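Local coordinates for protein PA0821 (Pseudomonas aeruginosa, PDB 7DRG) that probably serves as the immunity protein (antitoxin) that neutralises a putative VRR-NUC nuclease effector of the type VI secretion system, at residues E64-A69 with T88-T93; E70-W75 with G123-D128; R251-S256 with N294-G299; P289-N294 with P339-K344. All coordinates share one frame; numbering follows the deposited sequence.

Contact 1 of 4, residues E64-A69 with T88-T93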
loop_
_atom_site.group_PDB
_atom_site.type_symbol
_atom_site.label_atom_id
_atom_site.label_comp_id
_atom_site.label_asym_id
_atom_site.label_seq_id
_atom_site.Cartn_x
_atom_site.Cartn_y
_atom_site.Cartn_z
ATOM N N GLU B 64 -31.805 15.028 12.849
ATOM C CA GLU B 64 -30.643 15.260 13.706
ATOM C C GLU B 64 -29.382 15.495 12.887
ATOM O O GLU B 64 -28.582 16.392 13.185
ATOM C CB GLU B 64 -30.438 14.059 14.617
ATOM C CG GLU B 64 -31.048 14.144 15.963
ATOM C CD GLU B 64 -30.428 13.124 16.890
ATOM O OE1 GLU B 64 -30.831 11.946 16.821
ATOM O OE2 GLU B 64 -29.518 13.501 17.662
ATOM N N PHE B 65 -29.172 14.664 11.867
ATOM C CA PHE B 65 -27.986 14.781 11.028
ATOM C C PHE B 65 -28.028 16.058 10.200
ATOM O O PHE B 65 -27.018 16.760 10.068
ATOM C CB PHE B 65 -27.889 13.548 10.134
ATOM C CG PHE B 65 -26.786 13.604 9.123
ATOM C CD1 PHE B 65 -25.485 13.299 9.486
ATOM C CD2 PHE B 65 -27.055 13.945 7.804
ATOM C CE1 PHE B 65 -24.466 13.336 8.545
ATOM C CE2 PHE B 65 -26.034 13.977 6.858
ATOM C CZ PHE B 65 -24.744 13.680 7.242
ATOM N N GLU B 66 -29.199 16.379 9.654
ATOM C CA GLU B 66 -29.320 17.516 8.752
ATOM C C GLU B 66 -29.096 18.835 9.478
ATOM O O GLU B 66 -28.663 19.811 8.852
ATOM C CB GLU B 66 -30.690 17.489 8.069
ATOM C CG GLU B 66 -30.817 18.384 6.861
ATOM C CD GLU B 66 -32.150 18.218 6.151
ATOM O OE1 GLU B 66 -33.192 18.176 6.845
ATOM O OE2 GLU B 66 -32.156 18.130 4.901
ATOM N N ARG B 67 -29.380 18.894 10.787
ATOM C CA ARG B 67 -29.073 20.112 11.532
ATOM C C ARG B 67 -27.594 20.457 11.429
ATOM O O ARG B 67 -27.232 21.638 11.364
ATOM C CB ARG B 67 -29.482 19.969 12.999
ATOM C CG ARG B 67 -29.324 21.263 13.788
ATOM C CD ARG B 67 -29.691 21.101 15.259
ATOM N NE ARG B 67 -28.832 20.128 15.929
ATOM C CZ ARG B 67 -27.619 20.395 16.398
ATOM N NH1 ARG B 67 -27.110 21.615 16.277
ATOM N NH2 ARG B 67 -26.913 19.439 16.987
ATOM N N LEU B 68 -26.731 19.443 11.372
ATOM C CA LEU B 68 -25.304 19.676 11.193
ATOM C C LEU B 68 -24.913 19.797 9.728
ATOM O O LEU B 68 -24.054 20.615 9.383
ATOM C CB LEU B 68 -24.496 18.541 11.825
ATOM C CG LEU B 68 -24.886 18.096 13.231
ATOM C CD1 LEU B 68 -23.924 17.008 13.696
ATOM C CD2 LEU B 68 -24.900 19.282 14.192
ATOM N N ALA B 69 -25.529 18.993 8.857
ATOM C CA ALA B 69 -25.022 18.782 7.506
ATOM C C ALA B 69 -25.672 19.670 6.454
ATOM O O ALA B 69 -25.167 19.721 5.327
ATOM C CB ALA B 69 -25.222 17.318 7.099
ATOM N N THR B 88 -30.757 13.772 -7.753
ATOM C CA THR B 88 -31.442 15.035 -7.510
ATOM C C THR B 88 -30.506 15.979 -6.769
ATOM O O THR B 88 -29.867 15.575 -5.795
ATOM C CB THR B 88 -32.728 14.822 -6.689
ATOM O OG1 THR B 88 -33.526 13.791 -7.292
ATOM C CG2 THR B 88 -33.541 16.109 -6.610
ATOM N N ALA B 89 -30.421 17.229 -7.222
ATOM C CA ALA B 89 -29.691 18.229 -6.454
ATOM C C ALA B 89 -30.363 18.423 -5.101
ATOM O O ALA B 89 -31.591 18.424 -4.999
ATOM C CB ALA B 89 -29.630 19.558 -7.202
ATOM N N TYR B 90 -29.549 18.582 -4.054
ATOM C CA TYR B 90 -30.093 18.643 -2.696
ATOM C C TYR B 90 -31.094 19.786 -2.544
ATOM O O TYR B 90 -32.111 19.646 -1.852
ATOM C CB TYR B 90 -28.948 18.778 -1.689
ATOM C CG TYR B 90 -29.377 18.981 -0.247
ATOM C CD1 TYR B 90 -30.037 17.977 0.451
ATOM C CD2 TYR B 90 -29.086 20.165 0.417
ATOM C CE1 TYR B 90 -30.427 18.163 1.781
ATOM C CE2 TYR B 90 -29.469 20.361 1.736
ATOM C CZ TYR B 90 -30.128 19.356 2.413
ATOM O OH TYR B 90 -30.493 19.562 3.727
ATOM N N ARG B 91 -30.822 20.917 -3.200
ATOM C CA ARG B 91 -31.743 22.050 -3.219
ATOM C C ARG B 91 -33.126 21.669 -3.729
ATOM O O ARG B 91 -34.124 22.266 -3.311
ATOM C CB ARG B 91 -31.181 23.164 -4.102
ATOM C CG ARG B 91 -30.459 24.270 -3.378
ATOM C CD ARG B 91 -30.169 25.410 -4.345
ATOM N NE ARG B 91 -31.400 26.015 -4.850
ATOM C CZ ARG B 91 -31.993 27.068 -4.298
ATOM N NH1 ARG B 91 -31.466 27.635 -3.221
ATOM N NH2 ARG B 91 -33.111 27.556 -4.820
ATOM N N ASP B 92 -33.206 20.716 -4.656
ATOM C CA ASP B 92 -34.459 20.366 -5.316
ATOM C C ASP B 92 -35.192 19.206 -4.657
ATOM O O ASP B 92 -36.249 18.800 -5.154
ATOM C CB ASP B 92 -34.198 20.017 -6.783
ATOM C CG ASP B 92 -33.567 21.157 -7.549
ATOM O OD1 ASP B 92 -33.786 22.320 -7.150
ATOM O OD2 ASP B 92 -32.861 20.887 -8.547
ATOM N N THR B 93 -34.660 18.648 -3.576
ATOM C CA THR B 93 -35.239 17.440 -3.011
ATOM C C THR B 93 -36.479 17.756 -2.187
ATOM O O THR B 93 -36.615 18.840 -1.611
ATOM C CB THR B 93 -34.226 16.695 -2.139
ATOM O OG1 THR B 93 -33.790 17.538 -1.063
ATOM C CG2 THR B 93 -33.024 16.261 -2.961
#
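A single side-chain hydrogen bond between E66 and Y90 ties the last turn of helix 52-69 to the 3-10 turn that follows strand 87-89, on the surface of the TsiV-family immunity fold. The phenol hydroxyl of Y90 donates to one carboxylate oxygen of E66, and at 2.5 Å between OH and OE2 the bond is very short. The oxygen comes in at the edge of the Y90 ring, in its plane, as suits a phenol whose O-H tends to lie flat with the ring. The carboxylate itself is turned, its plane 62° from that of the ring. Both side chains leave their backbones with CG anti to N (chi1 175° for Y90), and the glutamate then runs on extended, so that two long arms bridge segments whose backbones stay well apart. The base of the tyrosine is held within its own turn: Y90 O accepts from T93 N and also from T93 OG1, the latter at 2.8 Å and tilted 19° from the carbonyl plane. The ring of Y90 also rests on E70 and L73, in the loop leaving the helix, and its backbone bonds to T74. On an adjoining flank of the helix, F65 and A69 pack on W125, while E64 forms a salt bridge with R172 of helix 161-173.

Contact 2 of 4, residues E70-W75 with G123-D128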
loop_
_atom_site.group_PDB
_atom_site.type_symbol
_atom_site.label_atom_id
_atom_site.label_comp_id
_atom_site.label_asym_id
_atom_site.label_seq_id
_atom_site.Cartn_x
_atom_site.Cartn_y
_atom_site.Cartn_z
ATOM N N GLU B 70 -26.770 20.349 6.789
ATOM C CA GLU B 70 -27.518 21.126 5.803
ATOM C C GLU B 70 -26.662 22.082 4.979
ATOM O O GLU B 70 -26.877 22.149 3.756
ATOM C CB GLU B 70 -28.658 21.885 6.506
ATOM C CG GLU B 70 -29.638 22.594 5.567
ATOM C CD GLU B 70 -29.148 23.961 5.113
ATOM O OE1 GLU B 70 -29.588 24.429 4.040
ATOM O OE2 GLU B 70 -28.321 24.567 5.828
ATOM N N PRO B 71 -25.701 22.827 5.539
ATOM C CA PRO B 71 -24.908 23.738 4.697
ATOM C C PRO B 71 -24.030 23.026 3.683
ATOM O O PRO B 71 -23.506 23.689 2.779
ATOM C CB PRO B 71 -24.052 24.512 5.713
ATOM C CG PRO B 71 -24.708 24.312 7.018
ATOM C CD PRO B 71 -25.333 22.961 6.961
ATOM N N HIS B 72 -23.860 21.705 3.794
ATOM C CA HIS B 72 -22.848 20.988 3.035
ATOM C C HIS B 72 -23.391 19.929 2.082
ATOM O O HIS B 72 -22.661 19.525 1.173
ATOM C CB HIS B 72 -21.853 20.314 3.994
ATOM C CG HIS B 72 -21.310 21.242 5.035
ATOM N ND1 HIS B 72 -20.393 22.229 4.744
ATOM C CD2 HIS B 72 -21.559 21.338 6.363
ATOM C CE1 HIS B 72 -20.101 22.895 5.847
ATOM N NE2 HIS B 72 -20.796 22.375 6.843
ATOM N N LEU B 73 -24.629 19.465 2.258
ATOM C CA LEU B 73 -25.159 18.429 1.384
ATOM C C LEU B 73 -25.405 18.982 -0.014
ATOM O O LEU B 73 -25.805 20.137 -0.181
ATOM C CB LEU B 73 -26.462 17.870 1.952
ATOM C CG LEU B 73 -26.325 17.117 3.277
ATOM C CD1 LEU B 73 -27.681 16.603 3.737
ATOM C CD2 LEU B 73 -25.337 15.969 3.130
ATOM N N THR B 74 -25.168 18.143 -1.024
ATOM C CA THR B 74 -25.241 18.595 -2.410
ATOM C C THR B 74 -26.088 17.700 -3.313
ATOM O O THR B 74 -26.692 18.201 -4.265
ATOM C CB THR B 74 -23.829 18.711 -2.990
ATOM O OG1 THR B 74 -23.110 17.501 -2.732
ATOM C CG2 THR B 74 -23.097 19.887 -2.366
ATOM N N TRP B 75 -26.163 16.398 -3.030
ATOM C CA TRP B 75 -26.821 15.455 -3.926
ATOM C C TRP B 75 -27.605 14.408 -3.149
ATOM O O TRP B 75 -27.208 13.992 -2.057
ATOM C CB TRP B 75 -25.806 14.736 -4.831
ATOM C CG TRP B 75 -24.945 15.667 -5.589
ATOM C CD1 TRP B 75 -23.642 15.982 -5.326
ATOM C CD2 TRP B 75 -25.317 16.431 -6.743
ATOM N NE1 TRP B 75 -23.186 16.897 -6.236
ATOM C CE2 TRP B 75 -24.189 17.185 -7.124
ATOM C CE3 TRP B 75 -26.496 16.557 -7.483
ATOM C CZ2 TRP B 75 -24.202 18.050 -8.213
ATOM C CZ3 TRP B 75 -26.505 17.414 -8.569
ATOM C CH2 TRP B 75 -25.362 18.148 -8.924
ATOM N N GLY B 123 -17.754 12.468 -0.977
ATOM C CA GLY B 123 -17.876 13.575 -0.056
ATOM C C GLY B 123 -17.790 13.082 1.376
ATOM O O GLY B 123 -18.068 11.920 1.674
ATOM N N ALA B 124 -17.403 13.998 2.264
ATOM C CA ALA B 124 -17.162 13.639 3.656
ATOM C C ALA B 124 -18.425 13.624 4.507
ATOM O O ALA B 124 -18.412 13.020 5.581
ATOM C CB ALA B 124 -16.135 14.595 4.270
ATOM N N TRP B 125 -19.506 14.254 4.053
ATOM C CA TRP B 125 -20.804 14.176 4.709
ATOM C C TRP B 125 -21.649 13.147 3.971
ATOM O O TRP B 125 -21.737 13.189 2.740
ATOM C CB TRP B 125 -21.527 15.524 4.692
ATOM C CG TRP B 125 -20.872 16.640 5.457
ATOM C CD1 TRP B 125 -19.990 17.556 4.975
ATOM C CD2 TRP B 125 -21.102 16.987 6.832
ATOM N NE1 TRP B 125 -19.638 18.443 5.966
ATOM C CE2 TRP B 125 -20.306 18.114 7.115
ATOM C CE3 TRP B 125 -21.891 16.447 7.849
ATOM C CZ2 TRP B 125 -20.275 18.711 8.375
ATOM C CZ3 TRP B 125 -21.865 17.043 9.102
ATOM C CH2 TRP B 125 -21.061 18.166 9.350
ATOM N N LEU B 126 -22.262 12.233 4.716
ATOM C CA LEU B 126 -23.019 11.139 4.121
ATOM C C LEU B 126 -24.187 10.775 5.023
ATOM O O LEU B 126 -24.044 10.751 6.249
ATOM C CB LEU B 126 -22.136 9.905 3.918
ATOM C CG LEU B 126 -22.849 8.618 3.500
ATOM C CD1 LEU B 126 -23.145 8.668 2.017
ATOM C CD2 LEU B 126 -22.027 7.383 3.866
ATOM N N PHE B 127 -25.339 10.487 4.417
ATOM C CA PHE B 127 -26.438 9.840 5.130
ATOM C C PHE B 127 -27.081 8.892 4.132
ATOM O O PHE B 127 -27.670 9.345 3.151
ATOM C CB PHE B 127 -27.444 10.864 5.663
ATOM C CG PHE B 127 -28.467 10.291 6.609
ATOM C CD1 PHE B 127 -29.665 9.772 6.131
ATOM C CD2 PHE B 127 -28.251 10.302 7.982
ATOM C CE1 PHE B 127 -30.625 9.268 6.998
ATOM C CE2 PHE B 127 -29.227 9.800 8.857
ATOM C CZ PHE B 127 -30.391 9.278 8.368
ATOM N N ASP B 128 -26.958 7.588 4.373
ATOM C CA ASP B 128 -27.295 6.576 3.376
ATOM C C ASP B 128 -28.205 5.533 4.011
ATOM O O ASP B 128 -27.779 4.821 4.925
ATOM C CB ASP B 128 -26.006 5.931 2.848
ATOM C CG ASP B 128 -26.233 4.962 1.703
ATOM O OD1 ASP B 128 -27.384 4.598 1.397
ATOM O OD2 ASP B 128 -25.221 4.560 1.096
#
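The imidazole of H72 lies over one face of the W125 indole as an offset pair, the planes only 5° apart but displaced so that little more than their rims lie over each other. P71 CB lies over the centre of one imidazole face, 4.0 Å above it, and Y154 meets the indole edge-to-face. The centroids of the imidazole and of the indole five-membered ring are 4.5 Å apart. H72 CG sits 3.4 Å from W125 NE1, and H72 CD2 stands 3.1 Å above the indole plane, toward its rim. The methylene joins in: H72 CB makes a CH-pi contact 3.8 Å from the centroid of the W125 five-membered ring. With chi1 at -50°, CG of H72 lies anti to the carbonyl carbon, which lays the ring along the indole. This pairing joins the loop after helix 52-69 to the residues leading into strand 126-131; a little further along, T74 and W75 both face T114 in a classic beta bulge. At the base of the tryptophan, L73 CD2 packs on W125 CB at 4.1 Å, the two side chains crossing at about a right angle. F65, L68 and A69 of helix 52-69 also pack on W125, whose backbone N is bonded to S115 OG.

Contact 3 of 4, residues R251-S256 with N294-G299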
loop_
_atom_site.group_PDB
_atom_site.type_symbol
_atom_site.label_atom_id
_atom_site.label_comp_id
_atom_site.label_asym_id
_atom_site.label_seq_id
_atom_site.Cartn_x
_atom_site.Cartn_y
_atom_site.Cartn_z
ATOM N N ARG B 251 -16.333 -5.334 30.688
ATOM C CA ARG B 251 -15.745 -4.237 31.450
ATOM C C ARG B 251 -14.543 -4.706 32.255
ATOM O O ARG B 251 -13.654 -3.907 32.567
ATOM C CB ARG B 251 -16.804 -3.603 32.356
ATOM C CG ARG B 251 -17.873 -2.828 31.583
ATOM C CD ARG B 251 -19.036 -2.407 32.469
ATOM N NE ARG B 251 -18.702 -1.263 33.309
ATOM C CZ ARG B 251 -19.546 -0.690 34.162
ATOM N NH1 ARG B 251 -20.783 -1.155 34.288
ATOM N NH2 ARG B 251 -19.155 0.350 34.886
ATOM N N ALA B 252 -14.483 -6.003 32.572
ATOM C CA ALA B 252 -13.307 -6.569 33.224
ATOM C C ALA B 252 -12.087 -6.609 32.306
ATOM O O ALA B 252 -10.959 -6.687 32.805
ATOM C CB ALA B 252 -13.618 -7.979 33.732
ATOM N N GLN B 253 -12.281 -6.561 30.985
ATOM C CA GLN B 253 -11.177 -6.620 30.040
ATOM C C GLN B 253 -10.846 -5.284 29.394
ATOM O O GLN B 253 -9.883 -5.210 28.624
ATOM C CB GLN B 253 -11.490 -7.627 28.919
ATOM C CG GLN B 253 -11.918 -8.998 29.391
ATOM C CD GLN B 253 -12.533 -9.814 28.276
ATOM O OE1 GLN B 253 -13.745 -10.042 28.253
ATOM N NE2 GLN B 253 -11.706 -10.260 27.342
ATOM N N LEU B 254 -11.622 -4.237 29.654
ATOM C CA LEU B 254 -11.475 -2.969 28.942
ATOM C C LEU B 254 -11.395 -1.834 29.953
ATOM O O LEU B 254 -12.440 -1.340 30.412
ATOM C CB LEU B 254 -12.634 -2.758 27.974
ATOM C CG LEU B 254 -12.877 -3.932 27.023
ATOM C CD1 LEU B 254 -14.266 -3.818 26.403
ATOM C CD2 LEU B 254 -11.790 -4.013 25.949
ATOM N N PRO B 255 -10.191 -1.382 30.298
ATOM C CA PRO B 255 -10.042 -0.399 31.382
ATOM C C PRO B 255 -10.892 0.842 31.159
ATOM O O PRO B 255 -10.865 1.455 30.087
ATOM C CB PRO B 255 -8.547 -0.072 31.351
ATOM C CG PRO B 255 -7.917 -1.302 30.784
ATOM C CD PRO B 255 -8.891 -1.830 29.771
ATOM N N SER B 256 -11.651 1.215 32.197
ATOM C CA SER B 256 -12.569 2.348 32.107
ATOM C C SER B 256 -11.842 3.676 31.952
ATOM O O SER B 256 -12.493 4.688 31.666
ATOM C CB SER B 256 -13.488 2.395 33.330
ATOM O OG SER B 256 -12.736 2.465 34.528
ATOM N N ASN B 294 -10.661 -5.800 20.186
ATOM C CA ASN B 294 -10.733 -6.921 19.257
ATOM C C ASN B 294 -10.411 -8.233 19.958
ATOM O O ASN B 294 -11.023 -9.267 19.665
ATOM C CB ASN B 294 -9.788 -6.680 18.077
ATOM C CG ASN B 294 -9.705 -7.865 17.125
ATOM O OD1 ASN B 294 -10.526 -8.010 16.218
ATOM N ND2 ASN B 294 -8.687 -8.703 17.313
ATOM N N HIS B 295 -9.455 -8.210 20.891
ATOM C CA HIS B 295 -9.128 -9.416 21.645
ATOM C C HIS B 295 -10.325 -9.900 22.458
ATOM O O HIS B 295 -10.609 -11.103 22.507
ATOM C CB HIS B 295 -7.926 -9.147 22.548
ATOM C CG HIS B 295 -7.358 -10.379 23.181
ATOM N ND1 HIS B 295 -6.585 -11.282 22.487
ATOM C CD2 HIS B 295 -7.456 -10.857 24.445
ATOM C CE1 HIS B 295 -6.229 -12.265 23.294
ATOM N NE2 HIS B 295 -6.742 -12.030 24.489
ATOM N N ALA B 296 -11.050 -8.970 23.086
ATOM C CA ALA B 296 -12.203 -9.342 23.905
ATOM C C ALA B 296 -13.366 -9.870 23.071
ATOM O O ALA B 296 -14.156 -10.684 23.564
ATOM C CB ALA B 296 -12.669 -8.143 24.733
ATOM N N LEU B 297 -13.498 -9.425 21.822
ATOM C CA LEU B 297 -14.669 -9.737 21.014
ATOM C C LEU B 297 -14.407 -10.706 19.869
ATOM O O LEU B 297 -15.354 -11.069 19.169
ATOM C CB LEU B 297 -15.272 -8.446 20.445
ATOM C CG LEU B 297 -15.791 -7.440 21.472
ATOM C CD1 LEU B 297 -16.453 -6.258 20.772
ATOM C CD2 LEU B 297 -16.766 -8.108 22.432
ATOM N N LYS B 298 -13.166 -11.145 19.649
ATOM C CA LYS B 298 -12.920 -11.945 18.454
ATOM C C LYS B 298 -13.615 -13.300 18.497
ATOM O O LYS B 298 -13.765 -13.939 17.449
ATOM C CB LYS B 298 -11.421 -12.118 18.226
ATOM C CG LYS B 298 -10.676 -12.834 19.327
ATOM C CD LYS B 298 -9.186 -12.772 19.028
ATOM C CE LYS B 298 -8.379 -13.659 19.952
ATOM N NZ LYS B 298 -6.933 -13.557 19.622
ATOM N N GLY B 299 -14.056 -13.743 19.675
ATOM C CA GLY B 299 -14.870 -14.941 19.767
ATOM C C GLY B 299 -16.219 -14.826 19.089
ATOM O O GLY B 299 -16.838 -15.853 18.789
#
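Where the chain leaves helix 247-251, segment 251-256 runs as an irregular loop past the C-terminal end of helix 288-297, and the two backbones come nearest at Q253 and A296, with 6.8 Å between their CA atoms. The contact belongs to the part of the chain assigned to the type VI immunity (TsiV) family, and sets the connection between helix 247-251 and strand 259-264 against that helix end, with no hydrogen bond across it. In segment 294-299, K298 and G299 have 3-10 geometry, and N294 O receives weak bonds from both L297 N and K298 N. On the loop side, L254 carries the chain on toward strand 259-264.

Within segment 294-299, the methyl group of A296 points at the loop and makes the side-chain contacts. The exposed Q253, its chain extended beyond CG, lays its terminal amide group against this methyl. The buried L254 brings its branched end near it as well, although its CA-CB bond does not point straight at the helix. Two neighbouring residues of one loop thus meet a single methyl, one polar and exposed, the other apolar and buried. L250 of helix 247-251 also packs on A296, while F259 and F261 of strand 259-264 touch L254. The apolar approach is a loose one, with L254 CD2 4.4 Å from A296 CB.

Contact 4 of 4, residues P289-N294 with P339-K344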
loop_
_atom_site.group_PDB
_atom_site.type_symbol
_atom_site.label_atom_id
_atom_site.label_comp_id
_atom_site.label_asym_id
_atom_site.label_seq_id
_atom_site.Cartn_x
_atom_site.Cartn_y
_atom_site.Cartn_z
ATOM N N PRO B 289 -6.123 0.725 21.666
ATOM C CA PRO B 289 -7.486 0.471 22.158
ATOM C C PRO B 289 -8.237 -0.528 21.290
ATOM O O PRO B 289 -9.004 -1.346 21.813
ATOM C CB PRO B 289 -8.137 1.865 22.154
ATOM C CG PRO B 289 -6.993 2.830 22.129
ATOM C CD PRO B 289 -5.922 2.148 21.334
ATOM N N TYR B 290 -8.015 -0.512 19.975
ATOM C CA TYR B 290 -8.707 -1.466 19.112
ATOM C C TYR B 290 -8.174 -2.878 19.311
ATOM O O TYR B 290 -8.932 -3.848 19.225
ATOM C CB TYR B 290 -8.568 -1.081 17.641
ATOM C CG TYR B 290 -9.174 0.239 17.186
ATOM C CD1 TYR B 290 -9.551 1.235 18.083
ATOM C CD2 TYR B 290 -9.365 0.479 15.822
ATOM C CE1 TYR B 290 -10.088 2.441 17.635
ATOM C CE2 TYR B 290 -9.897 1.668 15.370
ATOM C CZ TYR B 290 -10.259 2.645 16.275
ATOM O OH TYR B 290 -10.798 3.830 15.811
ATOM N N VAL B 291 -6.861 -3.019 19.538
ATOM C CA VAL B 291 -6.288 -4.343 19.782
ATOM C C VAL B 291 -6.933 -4.982 21.005
ATOM O O VAL B 291 -7.293 -6.167 21.001
ATOM C CB VAL B 291 -4.761 -4.242 19.947
ATOM C CG1 VAL B 291 -4.192 -5.523 20.579
ATOM C CG2 VAL B 291 -4.108 -3.951 18.621
ATOM N N LEU B 292 -7.083 -4.203 22.076
ATOM C CA LEU B 292 -7.653 -4.752 23.298
ATOM C C LEU B 292 -9.126 -5.110 23.118
ATOM O O LEU B 292 -9.577 -6.164 23.584
ATOM C CB LEU B 292 -7.461 -3.763 24.448
ATOM C CG LEU B 292 -6.009 -3.558 24.887
ATOM C CD1 LEU B 292 -5.930 -2.431 25.900
ATOM C CD2 LEU B 292 -5.414 -4.848 25.457
ATOM N N LEU B 293 -9.893 -4.263 22.426
ATOM C CA LEU B 293 -11.297 -4.589 22.216
ATOM C C LEU B 293 -11.456 -5.764 21.260
ATOM O O LEU B 293 -12.304 -6.637 21.480
ATOM C CB LEU B 293 -12.049 -3.368 21.695
ATOM C CG LEU B 293 -13.545 -3.612 21.486
ATOM C CD1 LEU B 293 -14.235 -4.006 22.789
ATOM C CD2 LEU B 293 -14.183 -2.378 20.916
ATOM N N ASN B 294 -10.661 -5.800 20.186
ATOM C CA ASN B 294 -10.733 -6.921 19.257
ATOM C C ASN B 294 -10.411 -8.233 19.958
ATOM O O ASN B 294 -11.023 -9.267 19.665
ATOM C CB ASN B 294 -9.788 -6.680 18.077
ATOM C CG ASN B 294 -9.705 -7.865 17.125
ATOM O OD1 ASN B 294 -10.526 -8.010 16.218
ATOM N ND2 ASN B 294 -8.687 -8.703 17.313
ATOM N N PRO B 339 -0.811 -8.012 28.280
ATOM C CA PRO B 339 -0.299 -7.061 29.284
ATOM C C PRO B 339 0.558 -5.955 28.692
ATOM O O PRO B 339 0.467 -4.808 29.145
ATOM C CB PRO B 339 0.498 -7.964 30.238
ATOM C CG PRO B 339 -0.224 -9.269 30.167
ATOM C CD PRO B 339 -0.565 -9.406 28.696
ATOM N N ARG B 340 1.371 -6.260 27.677
ATOM C CA ARG B 340 2.169 -5.214 27.043
ATOM C C ARG B 340 1.274 -4.187 26.356
ATOM O O ARG B 340 1.565 -2.984 26.378
ATOM C CB ARG B 340 3.157 -5.816 26.045
ATOM C CG ARG B 340 4.004 -4.762 25.345
ATOM C CD ARG B 340 5.054 -5.356 24.411
ATOM N NE ARG B 340 4.471 -6.062 23.271
ATOM C CZ ARG B 340 3.895 -5.466 22.230
ATOM N NH1 ARG B 340 3.804 -4.144 22.178
ATOM N NH2 ARG B 340 3.400 -6.197 21.241
ATOM N N TRP B 341 0.172 -4.641 25.752
ATOM C CA TRP B 341 -0.767 -3.710 25.130
ATOM C C TRP B 341 -1.506 -2.885 26.179
ATOM O O TRP B 341 -1.799 -1.704 25.949
ATOM C CB TRP B 341 -1.750 -4.470 24.234
ATOM C CG TRP B 341 -1.146 -4.884 22.921
ATOM C CD1 TRP B 341 -0.650 -6.113 22.592
ATOM C CD2 TRP B 341 -0.962 -4.054 21.766
ATOM N NE1 TRP B 341 -0.171 -6.101 21.299
ATOM C CE2 TRP B 341 -0.354 -4.849 20.772
ATOM C CE3 TRP B 341 -1.255 -2.718 21.476
ATOM C CZ2 TRP B 341 -0.035 -4.353 19.514
ATOM C CZ3 TRP B 341 -0.940 -2.225 20.224
ATOM C CH2 TRP B 341 -0.334 -3.042 19.256
ATOM N N CYS B 342 -1.810 -3.484 27.337
ATOM C CA CYS B 342 -2.379 -2.726 28.449
ATOM C C CYS B 342 -1.429 -1.629 28.914
ATOM O O CYS B 342 -1.868 -0.525 29.262
ATOM C CB CYS B 342 -2.699 -3.654 29.623
ATOM S SG CYS B 342 -3.833 -5.008 29.242
ATOM N N ASP B 343 -0.128 -1.930 28.965
ATOM C CA ASP B 343 0.847 -0.925 29.378
ATOM C C ASP B 343 0.958 0.188 28.346
ATOM O O ASP B 343 1.078 1.366 28.704
ATOM C CB ASP B 343 2.218 -1.568 29.601
ATOM C CG ASP B 343 2.284 -2.414 30.865
ATOM O OD1 ASP B 343 1.540 -2.135 31.827
ATOM O OD2 ASP B 343 3.107 -3.357 30.894
ATOM N N LYS B 344 0.917 -0.167 27.060
ATOM C CA LYS B 344 1.004 0.843 26.013
ATOM C C LYS B 344 -0.201 1.776 26.056
ATOM O O LYS B 344 -0.064 2.991 25.867
ATOM C CB LYS B 344 1.123 0.165 24.646
ATOM C CG LYS B 344 1.613 1.091 23.550
ATOM C CD LYS B 344 2.587 0.404 22.598
ATOM C CE LYS B 344 1.889 -0.594 21.695
ATOM N NZ LYS B 344 2.481 -0.590 20.328
#
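V291 sets a methyl over the face of the W341 indole: CG1 lies over the centre of the ring system, 3.8 Å from the centroid of its five-membered ring and only 11° off the normal, a CH-pi contact. The second methyl, CG2, lies near the six-membered ring, 3.9 Å from both W341 CZ3 and W341 CH2. Chi1 of 164° places CG1 anti to the backbone N and CG2 anti to the carbonyl carbon, and in this rotamer both methyls meet the indole. Alongside, L292 CD2 touches W341 CB at 3.9 Å and C342 SG at 4.1 Å. These side chains meet between two helices, 288-297 and 338-348, which run roughly antiparallel; the axes of the short segments cross at -141° and approach to 9.8 Å. On the opposite indole face lies R340 CZ, toward the rim, and R340 NE is salt-bridged to E337. Further out, I338 and L345 pack on L292, F259 of strand 259-264 backs it, and K344 pairs with D281.

The contacts form two pairs on opposite sides of the chain's centre. Contacts 1 and 2 have centres about 7 Å apart and touch, A69 CB packing 3.5 Å from W125 CE3; contacts 3 and 4, centres about 9 Å apart, share N294 and helix 288-297, and L254 CD1 meets L293 CD1 at 3.6 Å. Between the pairs, nearest atoms stay at least about 16 Å apart. Contact 1 lies at the surface and rests on one very short tyrosine-glutamate hydrogen bond, whereas buried contacts 2 and 4 rely on an indole, met by a near-parallel imidazole in one and by methyls in the other. Contact 3, partly buried, joins a loop to a helix end through mixed amide and apolar contacts.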